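Local coordinates for adenosylmethionine-8-amino-7-oxononanoate aminotransferase (Methanocaldococcus jannaschii, PDB 6ZHK), which probably catalyses the pyridoxal-phosphate-dependent transfer of an amino group from S-adenosylmethionine to 8-amino-7-oxononanoate, a step of biotin synthesis, at residues N95-L101 and G341-C346; A185-Y189 and I244-Y250. All coordinates share one frame. Numbering follows the deposited sequence.

Interaction 1. Residues N95-L101 and G341-C346; sequences NVPSILL and GNQLLC
Two helix N-termini lie side by side, the first turns of helices 96-108 and 343-358, each capped by an asparagine. Asn95 is extended (phi/psi -140/160) and its p rotamer brings OD1 to 3.0 Å from Ser98 N, the N-cap bond; residues 96-101 are helical. Gly341 (64/25, left-handed region) sets its CA 5.5 Å from that of Ser98, and its O accepts an almost linear hydrogen bond from Asn95 ND2 at 3.0 Å (179°), so the Asn95 amide caps its own helix and grips the other segment. A CB on Gly341 would crowd Ser98 CB. Asn342 (-54/137) points away and caps the second helix, OD1 accepting from Leu345 N at 2.9 Å. Gln343 CA lies 5.7 Å from Pro97 CA. Gln343 is m at chi1: its CG meets Pro97 CG at 3.7 Å, NE2 donates to a water at 3.0 Å that Val96 N reaches weakly at 3.4 Å, and OE1 is hydrogen-bonded to Ser88 N. Cys346 (chi1 m) points toward the first helix, CB 3.9 Å from Pro97 CB and SG 3.7 Å from Ser98 CA and 3.9 Å from Leu101 CD2. Leu101 continues the apolar seam onto Ala349, Leu350 and Leu353. Gln81 of helix 72-82 touches Pro97 and Gln343; a strand of the second subunit pairs in parallel with Asn95, and Tyr307 O of that subunit accepts a hydrogen bond from Asn342 ND2.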
ATOM      1  N   ASN A  95     -14.156 -13.460   1.346  1.00 14.17           N
ATOM      2  CA  ASN A  95     -14.674 -13.133   2.678  1.00 16.13           C
ATOM      3  C   ASN A  95     -15.958 -12.339   2.518  1.00 17.20           C
ATOM      4  O   ASN A  95     -16.172 -11.730   1.474  1.00 14.34           O
ATOM      5  CB  ASN A  95     -13.644 -12.527   3.629  1.00 13.80           C
ATOM      6  CG  ASN A  95     -13.211 -11.123   3.243  1.00 16.34           C
ATOM      7  OD1 ASN A  95     -14.047 -10.290   2.940  1.00 17.43           O
ATOM      8  ND2 ASN A  95     -11.924 -10.823   3.315  1.00 13.30           N
ATOM      9  N   VAL A  96     -16.790 -12.310   3.579  1.00 16.98           N
ATOM     10  CA  VAL A  96     -18.126 -11.741   3.373  1.00 16.97           C
ATOM     11  C   VAL A  96     -18.101 -10.242   3.094  1.00 16.34           C
ATOM     12  O   VAL A  96     -18.797  -9.778   2.188  1.00 15.96           O
ATOM     13  CB  VAL A  96     -19.093 -12.077   4.523  1.00 15.67           C
ATOM     14  CG1 VAL A  96     -20.461 -11.425   4.298  1.00 16.27           C
ATOM     15  CG2 VAL A  96     -19.192 -13.609   4.686  1.00 17.71           C
ATOM     16  N   PRO A  97     -17.461  -9.407   3.937  1.00 17.25           N
ATOM     17  CA  PRO A  97     -17.497  -7.954   3.768  1.00 17.05           C
ATOM     18  C   PRO A  97     -16.982  -7.520   2.395  1.00 15.40           C
ATOM     19  O   PRO A  97     -17.590  -6.650   1.735  1.00 16.11           O
ATOM     20  CB  PRO A  97     -16.535  -7.503   4.895  1.00 20.81           C
ATOM     21  CG  PRO A  97     -16.680  -8.566   5.941  1.00 15.89           C
ATOM     22  CD  PRO A  97     -16.661  -9.826   5.109  1.00 17.69           C
ATOM     23  N   SER A  98     -15.910  -8.179   1.904  1.00 14.68           N
ATOM     24  CA  SER A  98     -15.363  -7.769   0.615  1.00 15.08           C
ATOM     25  C   SER A  98     -16.388  -8.042  -0.495  1.00 17.03           C
ATOM     26  O   SER A  98     -16.450  -7.294  -1.466  1.00 16.31           O
ATOM     27  CB  SER A  98     -14.032  -8.487   0.335  1.00 13.38           C
ATOM     28  OG  SER A  98     -14.280  -9.824  -0.003  1.00 12.54           O
ATOM     29  N   ILE A  99     -17.205  -9.115  -0.339  1.00 15.19           N
ATOM     30  CA  ILE A  99     -18.170  -9.472  -1.373  1.00 15.33           C
ATOM     31  C   ILE A  99     -19.273  -8.428  -1.371  1.00 14.21           C
ATOM     32  O   ILE A  99     -19.728  -7.999  -2.450  1.00 13.12           O
ATOM     33  CB  ILE A  99     -18.723 -10.909  -1.176  1.00 16.07           C
ATOM     34  CG1 ILE A  99     -17.612 -11.948  -1.392  1.00 16.94           C
ATOM     35  CG2 ILE A  99     -19.871 -11.172  -2.148  1.00 15.32           C
ATOM     36  CD1 ILE A  99     -17.870 -13.316  -0.767  1.00 15.69           C
ATOM     37  N   LEU A 100     -19.816  -8.126  -0.176  1.00 15.70           N
ATOM     38  CA  LEU A 100     -20.906  -7.149  -0.114  1.00 16.20           C
ATOM     39  C   LEU A 100     -20.438  -5.782  -0.631  1.00 16.34           C
ATOM     40  O   LEU A 100     -21.127  -5.073  -1.355  1.00 14.85           O
ATOM     41  CB  LEU A 100     -21.381  -7.025   1.336  1.00 15.01           C
ATOM     42  CG  LEU A 100     -21.882  -8.310   2.002  1.00 18.61           C
ATOM     43  CD1 LEU A 100     -22.267  -8.049   3.453  1.00 19.83           C
ATOM     44  CD2 LEU A 100     -23.108  -8.821   1.247  1.00 22.76           C
ATOM     45  N   LEU A 101     -19.225  -5.395  -0.234  1.00 13.85           N
ATOM     46  CA  LEU A 101     -18.694  -4.126  -0.685  1.00 13.50           C
ATOM     47  C   LEU A 101     -18.440  -4.120  -2.201  1.00 13.96           C
ATOM     48  O   LEU A 101     -18.680  -3.069  -2.859  1.00 14.16           O
ATOM     49  CB  LEU A 101     -17.367  -3.884   0.061  1.00 14.24           C
ATOM     50  CG  LEU A 101     -16.677  -2.599  -0.400  1.00 13.18           C
ATOM     51  CD1 LEU A 101     -17.602  -1.369  -0.188  1.00 14.65           C
ATOM     52  CD2 LEU A 101     -15.378  -2.424   0.394  1.00 13.33           C
ATOM     53  N   GLY A 341      -8.502  -6.983   0.243  1.00 12.96           N
ATOM     54  CA  GLY A 341      -9.862  -7.246   0.731  1.00 14.14           C
ATOM     55  C   GLY A 341     -10.018  -7.450   2.247  1.00 14.84           C
ATOM     56  O   GLY A 341     -10.992  -8.077   2.707  1.00 15.13           O
ATOM     57  N   ASN A 342      -9.118  -6.909   3.079  1.00 14.13           N
ATOM     58  CA  ASN A 342      -9.166  -7.121   4.528  1.00 15.30           C
ATOM     59  C   ASN A 342     -10.560  -6.746   5.106  1.00 14.61           C
ATOM     60  O   ASN A 342     -11.141  -5.725   4.735  1.00 18.69           O
ATOM     61  CB  ASN A 342      -8.077  -6.228   5.161  1.00 12.91           C
ATOM     62  CG  ASN A 342      -8.240  -6.079   6.651  1.00 12.68           C
ATOM     63  OD1 ASN A 342      -9.016  -5.288   7.133  1.00 14.44           O
ATOM     64  ND2 ASN A 342      -7.361  -6.734   7.388  1.00 15.41           N
ATOM     65  N   GLN A 343     -11.122  -7.556   6.007  1.00 15.40           N
ATOM     66  CA  GLN A 343     -12.496  -7.360   6.496  1.00 14.84           C
ATOM     67  C   GLN A 343     -12.695  -6.040   7.252  1.00 15.48           C
ATOM     68  O   GLN A 343     -13.716  -5.393   7.059  1.00 13.55           O
ATOM     69  CB  GLN A 343     -13.004  -8.517   7.380  1.00 13.98           C
ATOM     70  CG  GLN A 343     -13.260  -9.796   6.584  1.00 14.75           C
ATOM     71  CD  GLN A 343     -12.066 -10.723   6.486  1.00 14.82           C
ATOM     72  OE1 GLN A 343     -10.927 -10.338   6.170  1.00 13.74           O
ATOM     73  NE2 GLN A 343     -12.373 -11.993   6.561  1.00 15.37           N
ATOM     74  N   LEU A 344     -11.752  -5.662   8.130  1.00 13.31           N
ATOM     75  CA  LEU A 344     -11.878  -4.352   8.786  1.00 12.62           C
ATOM     76  C   LEU A 344     -11.926  -3.198   7.776  1.00 11.89           C
ATOM     77  O   LEU A 344     -12.786  -2.304   7.884  1.00 13.00           O
ATOM     78  CB  LEU A 344     -10.751  -4.166   9.791  1.00 13.33           C
ATOM     79  CG  LEU A 344     -10.710  -5.225  10.899  1.00 13.55           C
ATOM     80  CD1 LEU A 344      -9.612  -4.852  11.886  1.00 13.50           C
ATOM     81  CD2 LEU A 344     -12.125  -5.425  11.627  1.00 12.43           C
ATOM     82  N   LEU A 345     -11.042  -3.220   6.739  1.00 12.71           N
ATOM     83  CA  LEU A 345     -11.034  -2.141   5.761  1.00 12.06           C
ATOM     84  C   LEU A 345     -12.400  -2.118   5.101  1.00 12.29           C
ATOM     85  O   LEU A 345     -12.964  -1.048   4.904  1.00 14.21           O
ATOM     86  CB  LEU A 345      -9.962  -2.327   4.654  1.00 11.69           C
ATOM     87  CG  LEU A 345      -8.563  -2.690   5.162  1.00 12.04           C
ATOM     88  CD1 LEU A 345      -7.531  -2.712   4.041  1.00 10.74           C
ATOM     89  CD2 LEU A 345      -8.085  -1.675   6.189  1.00 11.08           C
ATOM     90  N   CYS A 346     -12.931  -3.307   4.754  1.00 12.60           N
ATOM     91  CA  CYS A 346     -14.129  -3.299   3.928  1.00 12.75           C
ATOM     92  C   CYS A 346     -15.347  -2.938   4.789  1.00 15.15           C
ATOM     93  O   CYS A 346     -16.324  -2.317   4.312  1.00 15.88           O
ATOM     94  CB  CYS A 346     -14.346  -4.705   3.364  1.00 12.27           C
ATOM     95  SG  CYS A 346     -13.183  -5.130   2.041  1.00 16.34           S
TER
HETATM   96  O   HOH W   1     -15.315 -12.533   6.647  1.00 16.70           O

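Interaction 2. Residues A185-Y189 and I244-Y250; sequences ANPPY and IPYPDGY
Residues 185-187 are extended (Ala185 -72/167, Pro187 -47/133) and the chain bends at Pro188 (-54/-27). Residues 244-247 run extended (strand 244-245), then a type II turn from Pro247 to Tyr250, with Asp248 and Gly249 at its corners, closes with Tyr250 N to Pro247 O at 3.1 Å; Gly249 (89/-11) adopts angles that would jam a CB against the preceding carbonyl. The CA atoms of Pro188 and Tyr246 are 5.6 Å apart, and no hydrogen bond crosses directly. The first segment leaves edge strand 183-185 of the seven-stranded sheet in the large domain of this fold type I aminotransferase; the second leads into helix 250-261. Pro188 points toward the second segment: its CB lies over the Tyr250 ring face (CH-pi, 3.6 Å to the centroid), its CG 3.3 Å from Tyr246 CE2. Tyr250 is t at chi1, and a water lies 2.9 Å from Tyr250 OH and 3.0 Å from Asn186 O, between the two segments. Tyr246 OH is hydrogen-bonded to Glu234 N. Tyr189 (chi1 p) brings CD2 to 3.4 Å from Ile244 CG2, while its OH is hydrogen-bonded to Glu153 OE1.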
ATOM      1  N   ALA A 185       1.545  15.664 -21.699  1.00 21.01           N
ATOM      2  CA  ALA A 185       1.021  16.890 -22.263  1.00 20.92           C
ATOM      3  C   ALA A 185       1.165  18.041 -21.258  1.00 24.37           C
ATOM      4  O   ALA A 185       1.400  17.835 -20.055  1.00 21.87           O
ATOM      5  CB  ALA A 185      -0.398  16.690 -22.638  1.00 17.66           C
ATOM      6  N   ASN A 186       0.971  19.279 -21.755  1.00 21.66           N
ATOM      7  CA  ASN A 186       1.033  20.408 -20.847  1.00 25.90           C
ATOM      8  C   ASN A 186      -0.190  20.380 -19.945  1.00 27.80           C
ATOM      9  O   ASN A 186      -1.250  19.898 -20.346  1.00 25.77           O
ATOM     10  CB  ASN A 186       1.113  21.762 -21.553  1.00 30.48           C
ATOM     11  CG  ASN A 186       2.442  21.932 -22.247  1.00 35.82           C
ATOM     12  OD1 ASN A 186       3.496  21.696 -21.648  1.00 37.46           O
ATOM     13  ND2 ASN A 186       2.379  22.330 -23.510  1.00 33.97           N
ATOM     14  N   PRO A 187      -0.050  20.907 -18.710  1.00 27.63           N
ATOM     15  CA  PRO A 187      -1.134  20.858 -17.735  1.00 32.07           C
ATOM     16  C   PRO A 187      -2.434  21.287 -18.409  1.00 34.25           C
ATOM     17  O   PRO A 187      -2.475  22.292 -19.116  1.00 29.49           O
ATOM     18  CB  PRO A 187      -0.692  21.888 -16.685  1.00 35.52           C
ATOM     19  CG  PRO A 187       0.821  21.821 -16.745  1.00 35.00           C
ATOM     20  CD  PRO A 187       1.138  21.628 -18.218  1.00 29.23           C
ATOM     21  N   PRO A 188      -3.533  20.528 -18.198  1.00 40.41           N
ATOM     22  CA  PRO A 188      -4.792  20.764 -18.909  1.00 36.58           C
ATOM     23  C   PRO A 188      -5.336  22.189 -18.824  1.00 41.68           C
ATOM     24  O   PRO A 188      -6.119  22.591 -19.692  1.00 40.78           O
ATOM     25  CB  PRO A 188      -5.790  19.839 -18.226  1.00 38.34           C
ATOM     26  CG  PRO A 188      -4.947  18.753 -17.556  1.00 44.07           C
ATOM     27  CD  PRO A 188      -3.596  19.383 -17.268  1.00 45.51           C
ATOM     28  N   TYR A 189      -4.991  22.918 -17.747  1.00 39.06           N
ATOM     29  CA  TYR A 189      -5.431  24.303 -17.637  1.00 37.17           C
ATOM     30  C   TYR A 189      -4.648  25.133 -18.662  1.00 41.86           C
ATOM     31  O   TYR A 189      -4.699  26.356 -18.469  1.00 55.28           O
ATOM     32  CB  TYR A 189      -5.250  24.874 -16.216  1.00 39.45           C
ATOM     33  CG  TYR A 189      -3.832  24.830 -15.684  1.00 30.48           C
ATOM     34  CD1 TYR A 189      -2.947  25.875 -15.900  1.00 37.03           C
ATOM     35  CD2 TYR A 189      -3.377  23.748 -14.932  1.00 36.56           C
ATOM     36  CE1 TYR A 189      -1.651  25.829 -15.404  1.00 34.58           C
ATOM     37  CE2 TYR A 189      -2.086  23.679 -14.429  1.00 31.72           C
ATOM     38  CZ  TYR A 189      -1.221  24.735 -14.674  1.00 34.14           C
ATOM     39  OH  TYR A 189       0.066  24.679 -14.232  1.00 39.25           O
ATOM     40  N   ILE A 244      -5.984  22.497  -9.067  1.00 19.41           N
ATOM     41  CA  ILE A 244      -6.367  23.180 -10.291  1.00 22.51           C
ATOM     42  C   ILE A 244      -7.384  22.336 -11.057  1.00 22.63           C
ATOM     43  O   ILE A 244      -7.111  21.206 -11.418  1.00 21.45           O
ATOM     44  CB  ILE A 244      -5.117  23.422 -11.151  1.00 25.02           C
ATOM     45  CG1 ILE A 244      -3.951  23.973 -10.315  1.00 28.74           C
ATOM     46  CG2 ILE A 244      -5.494  24.327 -12.314  1.00 27.70           C
ATOM     47  CD1 ILE A 244      -2.618  23.993 -11.048  1.00 26.38           C
ATOM     48  N   PRO A 245      -8.586  22.861 -11.372  1.00 24.40           N
ATOM     49  CA  PRO A 245      -9.563  22.083 -12.114  1.00 21.14           C
ATOM     50  C   PRO A 245      -9.020  21.873 -13.529  1.00 22.29           C
ATOM     51  O   PRO A 245      -8.339  22.735 -14.098  1.00 19.26           O
ATOM     52  CB  PRO A 245     -10.837  22.959 -12.192  1.00 21.99           C
ATOM     53  CG  PRO A 245     -10.353  24.348 -11.812  1.00 27.46           C
ATOM     54  CD  PRO A 245      -9.046  24.217 -11.044  1.00 24.16           C
ATOM     55  N   TYR A 246      -9.391  20.734 -14.114  1.00 18.99           N
ATOM     56  CA  TYR A 246      -9.331  20.577 -15.556  1.00 20.77           C
ATOM     57  C   TYR A 246     -10.497  21.392 -16.104  1.00 21.86           C
ATOM     58  O   TYR A 246     -11.570  21.360 -15.504  1.00 22.54           O
ATOM     59  CB  TYR A 246      -9.692  19.137 -15.892  1.00 21.42           C
ATOM     60  CG  TYR A 246      -8.598  18.131 -15.640  1.00 23.60           C
ATOM     61  CD1 TYR A 246      -8.176  17.866 -14.354  1.00 27.94           C
ATOM     62  CD2 TYR A 246      -8.019  17.425 -16.672  1.00 28.29           C
ATOM     63  CE1 TYR A 246      -7.184  16.945 -14.099  1.00 27.74           C
ATOM     64  CE2 TYR A 246      -7.044  16.466 -16.430  1.00 32.83           C
ATOM     65  CZ  TYR A 246      -6.597  16.266 -15.136  1.00 25.95           C
ATOM     66  OH  TYR A 246      -5.610  15.370 -14.824  1.00 28.46           O
ATOM     67  N   PRO A 247     -10.369  22.103 -17.242  1.00 21.72           N
ATOM     68  CA  PRO A 247     -11.529  22.806 -17.808  1.00 24.88           C
ATOM     69  C   PRO A 247     -12.679  21.849 -18.096  1.00 27.20           C
ATOM     70  O   PRO A 247     -12.456  20.684 -18.413  1.00 25.76           O
ATOM     71  CB  PRO A 247     -10.986  23.347 -19.142  1.00 24.25           C
ATOM     72  CG  PRO A 247      -9.502  23.448 -18.944  1.00 28.49           C
ATOM     73  CD  PRO A 247      -9.152  22.280 -18.037  1.00 23.09           C
ATOM     74  N   ASP A 248     -13.917  22.356 -18.082  1.00 26.13           N
ATOM     75  CA  ASP A 248     -15.075  21.558 -18.469  1.00 30.20           C
ATOM     76  C   ASP A 248     -14.850  21.078 -19.901  1.00 26.15           C
ATOM     77  O   ASP A 248     -14.279  21.814 -20.712  1.00 25.84           O
ATOM     78  CB  ASP A 248     -16.416  22.301 -18.271  1.00 34.70           C
ATOM     79  CG  ASP A 248     -16.857  22.389 -16.813  1.00 42.11           C
ATOM     80  OD1 ASP A 248     -16.282  21.633 -15.969  1.00 44.81           O
ATOM     81  OD2 ASP A 248     -17.784  23.180 -16.517  1.00 40.37           O
ATOM     82  N   GLY A 249     -15.196  19.794 -20.175  1.00 22.03           N
ATOM     83  CA  GLY A 249     -15.028  19.229 -21.512  1.00 21.20           C
ATOM     84  C   GLY A 249     -13.650  18.599 -21.753  1.00 20.83           C
ATOM     85  O   GLY A 249     -13.461  17.905 -22.744  1.00 21.51           O
ATOM     86  N   TYR A 250     -12.683  18.811 -20.839  1.00 20.20           N
ATOM     87  CA  TYR A 250     -11.347  18.312 -21.118  1.00 20.60           C
ATOM     88  C   TYR A 250     -11.322  16.781 -21.036  1.00 18.78           C
ATOM     89  O   TYR A 250     -10.884  16.115 -21.980  1.00 19.92           O
ATOM     90  CB  TYR A 250     -10.279  18.999 -20.267  1.00 18.86           C
ATOM     91  CG  TYR A 250      -8.884  18.508 -20.579  1.00 20.04           C
ATOM     92  CD1 TYR A 250      -8.352  17.404 -19.906  1.00 20.69           C
ATOM     93  CD2 TYR A 250      -8.055  19.207 -21.439  1.00 19.57           C
ATOM     94  CE1 TYR A 250      -7.054  16.982 -20.131  1.00 22.63           C
ATOM     95  CE2 TYR A 250      -6.745  18.801 -21.673  1.00 24.45           C
ATOM     96  CZ  TYR A 250      -6.242  17.690 -21.004  1.00 22.54           C
ATOM     97  OH  TYR A 250      -4.970  17.250 -21.231  1.00 21.51           O
TER
HETATM   98  O   HOH W   2      -3.135  19.116 -22.491  1.00 28.82           O

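From the N terminus the chain first passes 95-101, at the start of helix 96-108, and meets 341-346 much later, so interaction 1 closes a loop of 239 residues. Interaction 2 is nested inside: 185-189 and 244-250 close a shorter loop of 54 residues that holds the unmodelled 190-209, helix 211-224 and strand 228-234. The predicted cofactor residues Asp268 and Lys301 follow this inner loop but still lie within the outer one. The contacts do not touch; their centres are 36 Å apart, on opposite sides of the chain's centre. Interaction 1 joins two helix starts at the subunit interface, whereas interaction 2 ties the sheet edge to the approach to helix 250-261.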